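Local coordinates for protein MgGH51 (Meripilus giganteus, PDB 6ZPV) that hydrolyses alpha-L-arabinofuranosidic bonds as a fungal GH51 glycosidase, probably releasing terminal arabinofuranose units from arabinose-containing plant polysaccharides, at residues 400-405 / 439-444; 431-436 / 491-496; 455-460 / 505-510. All coordinates share one frame; numbering follows the deposited sequence.

Interaction 1 (400-405 / 439-444); sequences HVYQTP and DLFGTV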
loop_
_atom_site.group_PDB
_atom_site.type_symbol
_atom_site.label_atom_id
_atom_site.label_comp_id
_atom_site.label_asym_id
_atom_site.label_seq_id
_atom_site.Cartn_x
_atom_site.Cartn_y
_atom_site.Cartn_z
ATOM N N HIS A 400 8.179 10.977 -11.057
ATOM C CA HIS A 400 7.268 11.330 -9.956
ATOM C C HIS A 400 6.878 12.794 -10.069
ATOM O O HIS A 400 7.749 13.620 -10.312
ATOM C CB HIS A 400 7.949 11.130 -8.582
ATOM C CG HIS A 400 8.397 9.727 -8.324
ATOM N ND1 HIS A 400 9.168 9.412 -7.217
ATOM C CD2 HIS A 400 8.194 8.574 -8.998
ATOM C CE1 HIS A 400 9.412 8.114 -7.257
ATOM N NE2 HIS A 400 8.843 7.563 -8.316
ATOM N N VAL A 401 5.625 13.129 -9.797
ATOM C CA VAL A 401 5.228 14.559 -9.714
ATOM C C VAL A 401 4.100 14.752 -8.698
ATOM O O VAL A 401 3.051 14.091 -8.788
ATOM C CB VAL A 401 4.884 15.149 -11.092
ATOM C CG1 VAL A 401 3.690 14.483 -11.766
ATOM C CG2 VAL A 401 4.681 16.649 -10.966
ATOM N N TYR A 402 4.297 15.700 -7.817
ATOM C CA TYR A 402 3.285 16.230 -6.892
ATOM C C TYR A 402 3.079 17.683 -7.218
ATOM O O TYR A 402 4.038 18.464 -7.267
ATOM C CB TYR A 402 3.735 16.022 -5.454
ATOM C CG TYR A 402 3.890 14.564 -5.093
ATOM C CD1 TYR A 402 2.796 13.764 -4.862
ATOM C CD2 TYR A 402 5.138 13.998 -5.026
ATOM C CE1 TYR A 402 2.945 12.420 -4.572
ATOM C CE2 TYR A 402 5.279 12.654 -4.752
ATOM C CZ TYR A 402 4.191 11.846 -4.527
ATOM O OH TYR A 402 4.287 10.513 -4.184
ATOM N N GLN A 403 1.825 18.078 -7.486
ATOM C CA GLN A 403 1.563 19.416 -8.069
ATOM C C GLN A 403 0.154 19.865 -7.729
ATOM O O GLN A 403 -0.593 19.186 -6.984
ATOM C CB GLN A 403 1.905 19.410 -9.561
ATOM C CG GLN A 403 3.175 20.135 -9.940
ATOM C CD GLN A 403 3.181 21.624 -9.656
ATOM O OE1 GLN A 403 2.127 22.196 -9.356
ATOM N NE2 GLN A 403 4.351 22.263 -9.717
ATOM N N THR A 404 -0.271 21.004 -8.267
ATOM C CA THR A 404 -1.620 21.503 -8.061
ATOM C C THR A 404 -2.580 20.826 -9.034
ATOM O O THR A 404 -2.187 20.353 -10.111
ATOM C CB THR A 404 -1.668 23.002 -8.318
ATOM O OG1 THR A 404 -1.463 23.259 -9.696
ATOM C CG2 THR A 404 -0.742 23.841 -7.457
ATOM N N PRO A 405 -3.895 20.839 -8.707
ATOM C CA PRO A 405 -4.861 20.334 -9.698
ATOM C C PRO A 405 -4.727 20.975 -11.075
ATOM O O PRO A 405 -4.847 20.315 -12.114
ATOM C CB PRO A 405 -6.228 20.619 -9.012
ATOM C CG PRO A 405 -5.898 20.595 -7.547
ATOM C CD PRO A 405 -4.520 21.237 -7.423
ATOM N N ASP A 439 4.031 26.504 -2.166
ATOM C CA ASP A 439 4.214 25.792 -0.859
ATOM C C ASP A 439 3.449 24.476 -0.912
ATOM O O ASP A 439 2.583 24.230 -0.066
ATOM C CB ASP A 439 3.760 26.683 0.299
ATOM C CG ASP A 439 4.110 26.165 1.686
ATOM O OD1 ASP A 439 5.063 25.335 1.784
ATOM O OD2 ASP A 439 3.477 26.616 2.656
ATOM N N LEU A 440 3.718 23.691 -1.908
ATOM C CA LEU A 440 2.930 22.468 -2.185
ATOM C C LEU A 440 2.932 21.488 -1.032
ATOM O O LEU A 440 1.910 20.805 -0.814
ATOM C CB LEU A 440 3.515 21.752 -3.403
ATOM C CG LEU A 440 3.214 22.356 -4.780
ATOM C CD1 LEU A 440 4.170 21.786 -5.814
ATOM C CD2 LEU A 440 1.788 22.203 -5.231
ATOM N N PHE A 441 4.048 21.471 -0.280
ATOM C CA PHE A 441 4.230 20.529 0.833
ATOM C C PHE A 441 3.881 21.140 2.163
ATOM O O PHE A 441 4.329 20.621 3.187
ATOM C CB PHE A 441 5.597 19.856 0.722
ATOM C CG PHE A 441 5.919 19.345 -0.670
ATOM C CD1 PHE A 441 5.371 18.181 -1.130
ATOM C CD2 PHE A 441 6.672 20.082 -1.593
ATOM C CE1 PHE A 441 5.575 17.734 -2.431
ATOM C CE2 PHE A 441 6.860 19.643 -2.875
ATOM C CZ PHE A 441 6.291 18.482 -3.312
ATOM N N GLY A 442 3.134 22.229 2.171
ATOM C CA GLY A 442 2.698 22.898 3.401
ATOM C C GLY A 442 1.495 22.314 4.069
ATOM O O GLY A 442 1.141 21.138 3.824
ATOM N N THR A 443 0.899 23.145 4.918
ATOM C CA THR A 443 -0.229 22.745 5.773
ATOM C C THR A 443 -1.569 22.895 5.051
ATOM O O THR A 443 -1.665 23.682 4.041
ATOM C CB THR A 443 -0.240 23.575 7.049
ATOM O OG1 THR A 443 -0.501 24.906 6.609
ATOM C CG2 THR A 443 1.063 23.478 7.809
ATOM N N VAL A 444 -2.630 22.357 5.632
ATOM C CA VAL A 444 -4.024 22.548 5.146
ATOM C C VAL A 444 -4.343 24.043 5.161
ATOM O O VAL A 444 -4.942 24.528 4.217
ATOM C CB VAL A 444 -5.005 21.653 5.912
ATOM C CG1 VAL A 444 -6.462 21.967 5.575
ATOM C CG2 VAL A 444 -4.649 20.195 5.706
#

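Interaction 2 (431-436 / 491-496); sequences AAISTN and WTPDLV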
loop_
_atom_site.group_PDB
_atom_site.type_symbol
_atom_site.label_atom_id
_atom_site.label_comp_id
_atom_site.label_asym_id
_atom_site.label_seq_id
_atom_site.Cartn_x
_atom_site.Cartn_y
_atom_site.Cartn_z
ATOM N N ALA A 431 0.190 12.864 -7.802
ATOM C CA ALA A 431 -1.033 13.297 -7.146
ATOM C C ALA A 431 -1.092 14.818 -7.165
ATOM O O ALA A 431 -0.049 15.505 -7.058
ATOM C CB ALA A 431 -1.089 12.882 -5.670
ATOM N N ALA A 432 -2.311 15.342 -7.258
ATOM C CA ALA A 432 -2.568 16.783 -7.011
ATOM C C ALA A 432 -2.763 16.970 -5.515
ATOM O O ALA A 432 -3.742 16.492 -4.964
ATOM C CB ALA A 432 -3.765 17.229 -7.830
ATOM N N ILE A 433 -1.815 17.649 -4.862
ATOM C CA ILE A 433 -1.719 17.619 -3.386
ATOM C C ILE A 433 -2.126 18.920 -2.709
ATOM O O ILE A 433 -2.305 18.882 -1.490
ATOM C CB ILE A 433 -0.335 17.178 -2.908
ATOM C CG1 ILE A 433 0.744 18.217 -3.160
ATOM C CG2 ILE A 433 0.008 15.817 -3.524
ATOM C CD1 ILE A 433 2.040 17.905 -2.420
ATOM N N SER A 434 -2.175 20.045 -3.428
ATOM C CA SER A 434 -2.320 21.357 -2.823
ATOM C C SER A 434 -2.763 22.317 -3.903
ATOM O O SER A 434 -2.427 22.103 -5.081
ATOM C CB SER A 434 -0.967 21.824 -2.279
ATOM O OG SER A 434 -1.028 23.156 -1.804
ATOM N N THR A 435 -3.434 23.391 -3.503
ATOM C CA THR A 435 -3.696 24.486 -4.422
ATOM C C THR A 435 -2.641 25.593 -4.346
ATOM O O THR A 435 -2.782 26.583 -5.090
ATOM C CB THR A 435 -5.085 25.083 -4.166
ATOM O OG1 THR A 435 -5.186 25.453 -2.788
ATOM C CG2 THR A 435 -6.177 24.065 -4.434
ATOM N N ASN A 436 -1.614 25.444 -3.517
ATOM C CA ASN A 436 -0.597 26.480 -3.324
ATOM C C ASN A 436 0.687 26.110 -4.085
ATOM O O ASN A 436 1.511 25.328 -3.616
ATOM C CB ASN A 436 -0.297 26.618 -1.858
ATOM C CG ASN A 436 0.598 27.808 -1.522
ATOM O OD1 ASN A 436 1.328 28.322 -2.404
ATOM N ND2 ASN A 436 0.548 28.209 -0.240
ATOM N N TRP A 491 1.333 12.092 5.579
ATOM C CA TRP A 491 1.244 12.709 4.240
ATOM C C TRP A 491 -0.218 12.719 3.782
ATOM O O TRP A 491 -0.870 11.675 3.984
ATOM C CB TRP A 491 2.070 11.943 3.231
ATOM C CG TRP A 491 2.126 12.483 1.842
ATOM C CD1 TRP A 491 1.172 12.438 0.885
ATOM C CD2 TRP A 491 3.209 13.238 1.256
ATOM N NE1 TRP A 491 1.596 13.003 -0.276
ATOM C CE2 TRP A 491 2.849 13.522 -0.070
ATOM C CE3 TRP A 491 4.403 13.776 1.750
ATOM C CZ2 TRP A 491 3.689 14.224 -0.956
ATOM C CZ3 TRP A 491 5.259 14.476 0.902
ATOM C CH2 TRP A 491 4.863 14.697 -0.425
ATOM N N THR A 492 -0.691 13.803 3.199
ATOM C CA THR A 492 -1.986 13.870 2.527
ATOM C C THR A 492 -1.753 14.549 1.189
ATOM O O THR A 492 -0.787 15.285 1.004
ATOM C CB THR A 492 -3.007 14.655 3.345
ATOM O OG1 THR A 492 -2.632 16.050 3.402
ATOM C CG2 THR A 492 -3.151 14.121 4.762
ATOM N N PRO A 493 -2.699 14.441 0.250
ATOM C CA PRO A 493 -3.835 13.527 0.269
ATOM C C PRO A 493 -3.427 12.098 -0.129
ATOM O O PRO A 493 -2.366 11.870 -0.691
ATOM C CB PRO A 493 -4.748 14.142 -0.803
ATOM C CG PRO A 493 -3.794 14.662 -1.830
ATOM C CD PRO A 493 -2.627 15.182 -0.999
ATOM N N ASP A 494 -4.300 11.155 0.198
ATOM C CA ASP A 494 -4.087 9.724 -0.044
ATOM C C ASP A 494 -5.260 9.098 -0.782
ATOM O O ASP A 494 -6.394 9.586 -0.636
ATOM C CB ASP A 494 -3.832 9.041 1.303
ATOM C CG ASP A 494 -2.707 9.693 2.051
ATOM O OD1 ASP A 494 -1.553 9.554 1.656
ATOM O OD2 ASP A 494 -3.044 10.454 3.071
ATOM N N LEU A 495 -5.011 8.020 -1.519
ATOM C CA LEU A 495 -6.071 7.477 -2.373
ATOM C C LEU A 495 -7.245 6.830 -1.609
ATOM O O LEU A 495 -8.399 7.024 -2.002
ATOM C CB LEU A 495 -5.476 6.472 -3.391
ATOM C CG LEU A 495 -6.351 6.245 -4.602
ATOM C CD1 LEU A 495 -6.364 7.466 -5.510
ATOM C CD2 LEU A 495 -5.875 5.040 -5.397
ATOM N N VAL A 496 -6.914 6.054 -0.601
ATOM C CA VAL A 496 -7.903 5.320 0.201
ATOM C C VAL A 496 -7.572 5.535 1.660
ATOM O O VAL A 496 -6.423 5.329 2.061
ATOM C CB VAL A 496 -7.867 3.830 -0.181
ATOM C CG1 VAL A 496 -8.802 3.004 0.724
ATOM C CG2 VAL A 496 -8.232 3.625 -1.647
#

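Interaction 3 (455-460 / 505-510); sequences QSATGE and KSTSFF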
loop_
_atom_site.group_PDB
_atom_site.type_symbol
_atom_site.label_atom_id
_atom_site.label_comp_id
_atom_site.label_asym_id
_atom_site.label_seq_id
_atom_site.Cartn_x
_atom_site.Cartn_y
_atom_site.Cartn_z
ATOM N N GLN A 455 -11.918 18.684 -7.508
ATOM C CA GLN A 455 -10.925 19.453 -8.267
ATOM C C GLN A 455 -9.664 18.613 -8.521
ATOM O O GLN A 455 -9.100 18.599 -9.666
ATOM C CB GLN A 455 -10.555 20.747 -7.478
ATOM C CG GLN A 455 -9.688 21.767 -8.246
ATOM C CD GLN A 455 -9.205 22.952 -7.441
ATOM O OE1 GLN A 455 -9.614 23.105 -6.279
ATOM N NE2 GLN A 455 -8.388 23.788 -8.047
ATOM N N SER A 456 -9.130 17.990 -7.474
ATOM C CA SER A 456 -7.833 17.282 -7.644
ATOM C C SER A 456 -8.030 16.049 -8.504
ATOM O O SER A 456 -7.203 15.774 -9.397
ATOM C CB SER A 456 -7.209 16.966 -6.291
ATOM O OG SER A 456 -7.860 15.901 -5.564
ATOM N N ALA A 457 -9.098 15.284 -8.335
ATOM C CA ALA A 457 -9.369 14.078 -9.107
ATOM C C ALA A 457 -9.564 14.411 -10.576
ATOM O O ALA A 457 -9.152 13.641 -11.452
ATOM C CB ALA A 457 -10.570 13.338 -8.542
ATOM N N THR A 458 -10.289 15.526 -10.841
ATOM C CA THR A 458 -10.552 15.875 -12.255
ATOM C C THR A 458 -9.292 16.364 -12.954
ATOM O O THR A 458 -9.082 16.077 -14.139
ATOM C CB THR A 458 -11.724 16.851 -12.348
ATOM O OG1 THR A 458 -11.491 18.098 -11.696
ATOM C CG2 THR A 458 -12.987 16.225 -11.848
ATOM N N GLY A 459 -8.426 17.124 -12.271
ATOM C CA GLY A 459 -7.137 17.521 -12.848
ATOM C C GLY A 459 -6.304 16.287 -13.093
ATOM O O GLY A 459 -5.696 16.167 -14.184
ATOM N N GLU A 460 -6.212 15.378 -12.138
ATOM C CA GLU A 460 -5.498 14.116 -12.345
ATOM C C GLU A 460 -6.069 13.367 -13.555
ATOM O O GLU A 460 -5.298 12.877 -14.401
ATOM C CB GLU A 460 -5.584 13.240 -11.118
ATOM C CG GLU A 460 -4.783 13.799 -9.942
ATOM C CD GLU A 460 -5.308 13.390 -8.570
ATOM O OE1 GLU A 460 -6.206 12.518 -8.495
ATOM O OE2 GLU A 460 -4.759 13.919 -7.573
ATOM N N LYS A 505 -13.351 5.712 0.290
ATOM C CA LYS A 505 -12.869 5.723 -1.097
ATOM C C LYS A 505 -12.913 7.171 -1.568
ATOM O O LYS A 505 -13.969 7.783 -1.641
ATOM C CB LYS A 505 -13.783 4.836 -1.956
ATOM C CG LYS A 505 -13.746 3.368 -1.577
ATOM C CD LYS A 505 -14.760 2.524 -2.166
ATOM C CE LYS A 505 -14.840 1.222 -1.355
ATOM N NZ LYS A 505 -15.781 0.263 -1.966
ATOM N N SER A 506 -11.759 7.725 -1.903
ATOM C CA SER A 506 -11.642 9.154 -2.271
ATOM C C SER A 506 -12.214 9.427 -3.673
ATOM O O SER A 506 -12.362 8.542 -4.517
ATOM C CB SER A 506 -10.224 9.602 -2.209
ATOM O OG SER A 506 -9.424 9.088 -3.281
ATOM N N THR A 507 -12.374 10.725 -3.954
ATOM C CA THR A 507 -12.642 11.161 -5.338
ATOM C C THR A 507 -11.573 10.644 -6.328
ATOM O O THR A 507 -11.910 10.121 -7.385
ATOM C CB THR A 507 -12.724 12.697 -5.383
ATOM O OG1 THR A 507 -11.491 13.199 -4.843
ATOM C CG2 THR A 507 -13.906 13.261 -4.595
ATOM N N SER A 508 -10.312 10.764 -5.911
ATOM C CA SER A 508 -9.218 10.286 -6.745
ATOM C C SER A 508 -9.249 8.767 -6.936
ATOM O O SER A 508 -8.893 8.311 -8.020
ATOM C CB SER A 508 -7.868 10.766 -6.173
ATOM O OG SER A 508 -7.759 12.167 -6.312
ATOM N N PHE A 509 -9.675 8.022 -5.904
ATOM C CA PHE A 509 -9.861 6.575 -6.059
ATOM C C PHE A 509 -10.846 6.304 -7.178
ATOM O O PHE A 509 -10.606 5.438 -8.036
ATOM C CB PHE A 509 -10.373 5.970 -4.751
ATOM C CG PHE A 509 -10.819 4.530 -4.904
ATOM C CD1 PHE A 509 -9.925 3.499 -4.751
ATOM C CD2 PHE A 509 -12.143 4.219 -5.221
ATOM C CE1 PHE A 509 -10.363 2.184 -4.872
ATOM C CE2 PHE A 509 -12.579 2.901 -5.329
ATOM C CZ PHE A 509 -11.654 1.899 -5.162
ATOM N N PHE A 510 -11.982 7.016 -7.188
ATOM C CA PHE A 510 -12.969 6.768 -8.243
ATOM C C PHE A 510 -12.424 7.155 -9.612
ATOM O O PHE A 510 -12.745 6.454 -10.562
ATOM C CB PHE A 510 -14.299 7.457 -7.912
ATOM C CG PHE A 510 -15.034 6.806 -6.765
ATOM C CD1 PHE A 510 -15.437 5.483 -6.852
ATOM C CD2 PHE A 510 -15.340 7.511 -5.609
ATOM C CE1 PHE A 510 -16.133 4.910 -5.807
ATOM C CE2 PHE A 510 -16.034 6.950 -4.579
ATOM C CZ PHE A 510 -16.397 5.642 -4.676
HETATM O O HOH W 1 -5.588 14.296 -5.073
HETATM O O HOH W 2 -6.828 9.991 -9.618
#

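Interaction 1 (400-405 / 439-444)
At the C-terminal end of strand 396-403, the sixth strand of the parallel (beta/alpha)8 barrel, Tyr-402, Gln-403 and Thr-404 are met by Leu-440 and Phe-441. These two are the middle residues of a type I beta turn running from Asp-439 to Gly-442, which lies in the loop after the next barrel strand, 424-432. The turn is closed by Gly-442 N, 3.1 Å from Asp-439 O.

Leu-440 carries most of the contact, and its two methyls divide the work. CD1 sits 3.6 Å from Tyr-402 O, and the same methyl comes 3.9 Å from NE2 of Gln-403. Leu-440 CD2 lies 3.8 Å from Gln-403 C, the backbone carbonyl carbon. On the Thr-404 side, Leu-440 CD2 is 3.7 Å from Thr-404 CG2; the Leu-440 and Thr-404 side chains cross at about a right angle.

The Gln-403 chain bends at chi2 (-63°), bringing CD close to the backbone. There OE1 accepts from Thr-404 N at 2.9 Å (N-H...O angle 154°), a bond that ties the amide to its own strand end. The OG1 of Thr-404 is engaged elsewhere, capping the following helix through Trp-407 N.

Phe-441 adds a smaller apolar touch, its CE1 3.9 Å from Tyr-402 CB, while Leu-440 CB lies over one face of the phenyl ring near the rim. The hydroxyl end of Tyr-402 leads away from the turn to Glu-429 and to a bound glycerol, and its ring packs edge-to-face with Trp-491.

All contacts between the segments are thus van der Waals in kind: methyls and a ring carbon of Phe-441 rest on the backbone and side chains of the strand end, while Gln-403 OE1, Thr-404 OG1 and Tyr-402 OH find their hydrogen-bonding partners outside the turn.

Interaction 2 (431-436 / 491-496)
Ile-433 packs against Pro-493, joining the end of barrel strand 424-432 to the loop that precedes strand 496-498. Their CA atoms are the nearest pair across the segments, 5.9 Å apart. On the tight side, Pro-493 CD rests 3.5 Å from Ile-433 CA and 3.6 Å from Ile-433 CB. The CG2 branch of the isoleucine adds a third touch on CD, at 3.7 Å, and the two side chains cross at about a right angle. Beside them Pro-493 CG meets Ala-432 O at 3.6 Å. The peptide bond before Pro-493 is cis, a geometry that turns the chain sharply between Thr-492 and the ring pressed against the strand end; Tyr-479 of the last barrel strand also touches this proline.

The other side is looser. Ile-433 CG1 lies between the backbone N and the carbonyl carbon (chi1 71°), and the chain then extends through chi2 (168°) to CD1, which comes only to 4.3 Å from Trp-491 CZ2. The indole here is partly exposed, with its side chain about 4 Å from a bound glycerol at the nearest atoms. It has partners outside the segments as well: Arg-448 in a cation-pi contact and Tyr-402 edge-to-face.

An alanine in place of Pro-493 would remove CG and CD, and would probably open a gap beside Ile-433 and Ala-432 O and weaken the preference for the cis peptide.

The contact is therefore carried by close aliphatic packing around a cis-proline, with only a distant graze at the tryptophan. The indole's position is likely to owe more to its aromatic and cationic neighbours than to Ile-433.

Interaction 3 (455-460 / 505-510)
Ala-457 and Ser-508 bring helix 454-469 against the first turn of helix 507-517, their CA atoms only 4.5 Å apart. The apolar part of the contact is small. The methyl CB of Ala-457 lies 3.6 Å from the carbonyl carbon C of Thr-507, with Thr-507 OG1 and the backbone of Ser-508 close by; the shortness of the alanine side chain is what permits so near an approach.

The direct polar link is one hydrogen bond, from Ser-508 OG to Glu-460 OE1 at 2.7 Å. The carboxylate is met on its syn side, with the donor 18° out of the plane. Ser-508 OG stands anti to its own carbonyl carbon (chi1 -68°), facing the acid.

Two waters extend this link. The first accepts from Ser-456 OG at 2.8 Å and donates to Glu-460 OE2 at 2.7 Å, with a longer bond of 3.3 Å to Ser-508 OG; Ser-456 OG is also bonded to Thr-453 N. The second donates to Glu-460 OE1 at 2.8 Å and to the backbone Ser-508 O at 3.1 Å.

Capping completes the set: Ser-506, the N-cap of helix 507-517, accepts from Phe-509 N and is also bonded to Leu-495 O.

The buried carboxylate of Glu-460 is gripped at both oxygens, since OE2 also receives Ala-432 N from the barrel strand. Four donors around it would probably stabilise a negative charge, and they make the acid a polar bridge between two helices and a strand.

Overall arrangement
The three contacts lie on one side of the chain's centre, around the last strands of the (beta/alpha)8 barrel. Interactions 1 and 2 have centres about 7 Å apart and share the sheet through neighbouring strands 396-403 and 424-432. Interaction 3 lies about 10 Å from interaction 2 and about 15 Å from interaction 1, where the helices pack. Along the chain, the segments of interactions 1 and 2 alternate, as do those of 2 and 3, whereas 1 closes before 3 opens. Interaction 2 thus interlocks with both others, linking the strand ends, where clan GH-A barrels carry their active site, to helices 454-469 and 507-517.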